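Local coordinates for YfkN protein (Bacillus subtilis subsp. subtilis, PDB 3GVE) that belongs to the calcineurin-like phosphoesterase family of metal-dependent proteins and carries a manganese ion and a magnesium ion side by side, at residues A[44-49]-A[311-316]. Residues are numbered along the deposited sequence; the frame is centred on the assembly and turned at random.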
# COMPACT_ATOMS: atom_id res chain seq x y z
N ALA A 44 -15.12 -4.44 -13.35
CA ALA A 44 -16.33 -5.13 -13.75
C ALA A 44 -16.85 -4.65 -15.10
O ALA A 44 -17.56 -5.36 -15.75
CB ALA A 44 -17.40 -4.99 -12.66
N GLN A 45 -16.46 -3.45 -15.52
CA GLN A 45 -16.83 -2.96 -16.84
C GLN A 45 -16.07 -3.72 -17.91
O GLN A 45 -16.63 -4.04 -18.93
CB GLN A 45 -16.60 -1.44 -16.96
CG GLN A 45 -17.37 -0.60 -15.94
CD GLN A 45 -18.86 -0.57 -16.17
OE1 GLN A 45 -19.51 -1.58 -16.20
NE2 GLN A 45 -19.40 0.64 -16.30
N LEU A 46 -14.80 -4.05 -17.64
CA LEU A 46 -14.05 -4.92 -18.55
C LEU A 46 -14.62 -6.34 -18.57
O LEU A 46 -14.66 -6.98 -19.60
CB LEU A 46 -12.57 -5.00 -18.17
CG LEU A 46 -11.77 -3.69 -18.23
CD1 LEU A 46 -10.33 -3.95 -17.79
CD2 LEU A 46 -11.80 -3.10 -19.64
N ILE A 47 -15.04 -6.81 -17.41
CA ILE A 47 -15.64 -8.15 -17.31
C ILE A 47 -16.87 -8.23 -18.24
O ILE A 47 -17.02 -9.17 -18.99
CB ILE A 47 -16.01 -8.51 -15.84
CG1 ILE A 47 -14.73 -8.67 -14.98
CG2 ILE A 47 -16.90 -9.77 -15.80
CD1 ILE A 47 -14.96 -8.81 -13.49
N GLN A 48 -17.74 -7.23 -18.14
CA GLN A 48 -18.96 -7.19 -18.95
C GLN A 48 -18.60 -7.16 -20.43
O GLN A 48 -19.17 -7.90 -21.21
CB GLN A 48 -19.81 -5.96 -18.60
CG GLN A 48 -21.15 -5.96 -19.34
CD GLN A 48 -22.04 -4.82 -18.97
OE1 GLN A 48 -22.12 -4.40 -17.82
NE2 GLN A 48 -22.76 -4.31 -19.96
N LYS A 49 -17.65 -6.33 -20.79
CA LYS A 49 -17.24 -6.25 -22.18
C LYS A 49 -16.75 -7.60 -22.73
O LYS A 49 -17.15 -8.03 -23.80
CB LYS A 49 -16.16 -5.20 -22.38
CG LYS A 49 -15.61 -5.21 -23.80
CD LYS A 49 -14.69 -4.08 -24.00
CE LYS A 49 -13.31 -4.38 -23.47
NZ LYS A 49 -12.33 -3.50 -24.12
N GLU A 311 -5.62 -6.48 -19.65
CA GLU A 311 -6.19 -5.24 -20.18
C GLU A 311 -6.36 -4.28 -19.03
O GLU A 311 -6.90 -4.63 -18.01
CB GLU A 311 -7.54 -5.52 -20.84
CG GLU A 311 -8.22 -4.27 -21.37
CD GLU A 311 -9.45 -4.55 -22.21
OE1 GLU A 311 -10.13 -5.57 -22.02
OE2 GLU A 311 -9.74 -3.71 -23.06
N SER A 312 -5.90 -3.05 -19.21
CA SER A 312 -6.03 -2.01 -18.19
C SER A 312 -7.42 -1.40 -18.14
O SER A 312 -8.09 -1.29 -19.14
CB SER A 312 -5.03 -0.88 -18.48
OG SER A 312 -5.29 -0.29 -19.73
N ILE A 313 -7.85 -0.99 -16.95
CA ILE A 313 -9.07 -0.19 -16.84
C ILE A 313 -8.80 1.21 -17.37
O ILE A 313 -9.69 1.85 -17.90
CB ILE A 313 -9.66 -0.13 -15.41
CG1 ILE A 313 -8.66 0.43 -14.40
CG2 ILE A 313 -10.15 -1.51 -15.00
CD1 ILE A 313 -9.27 0.75 -13.04
N ALA A 314 -7.56 1.66 -17.25
CA ALA A 314 -7.16 2.94 -17.83
C ALA A 314 -7.34 2.94 -19.34
O ALA A 314 -6.83 2.09 -20.04
CB ALA A 314 -5.73 3.25 -17.49
N GLY A 315 -8.10 3.91 -19.80
CA GLY A 315 -8.34 4.05 -21.23
C GLY A 315 -9.45 3.20 -21.82
O GLY A 315 -9.84 3.38 -22.96
N ASN A 316 -9.92 2.24 -21.05
CA ASN A 316 -10.95 1.33 -21.50
C ASN A 316 -12.23 1.46 -20.69
O ASN A 316 -13.27 1.02 -21.13
CB ASN A 316 -10.42 -0.10 -21.45
CG ASN A 316 -9.29 -0.32 -22.41
OD1 ASN A 316 -9.45 -0.09 -23.60
ND2 ASN A 316 -8.14 -0.72 -21.91
O HOH W 1 -13.57 -0.72 -23.22
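Lys-49 and Glu-311 form a salt bridge, NZ lying 2.8 Å from OE2 on the syn side of the carboxylate and 17° out of its plane. The other oxygen, OE1, is hydrogen-bonded to His-50, so two successive residues of the helix hold the carboxylate and limit its rotation. The Lys-49 chain bends at chi3 (81°), which sets CE 3.7 Å from both OE1 and OE2 of Glu-311. A water accepts from NZ of Lys-49 and donates to Asn-316 O at 2.7 Å, tying the lysine to the far end of 311-316. There, Asn-316 ND2 gives an almost straight bond (174°) to Ser-312 O, bracing the turn that follows the strand. Beneath the polar layer, Leu-46 spreads its two methyls: CD1 sits 3.5 Å from Glu-311 O and 3.7 Å from Ile-313 CG2, while CD2 lies against Asn-316 CB at 3.8 Å and also meets Glu-311 CD. Leu-287 and Val-317 add to the surroundings of Leu-46. Helix 40-53 thus packs against the end of strand 300-312, at the edge of the four-stranded mixed sheet, and the turn after it, within the layered alpha/beta fold of calcineurin-like phosphoesterases.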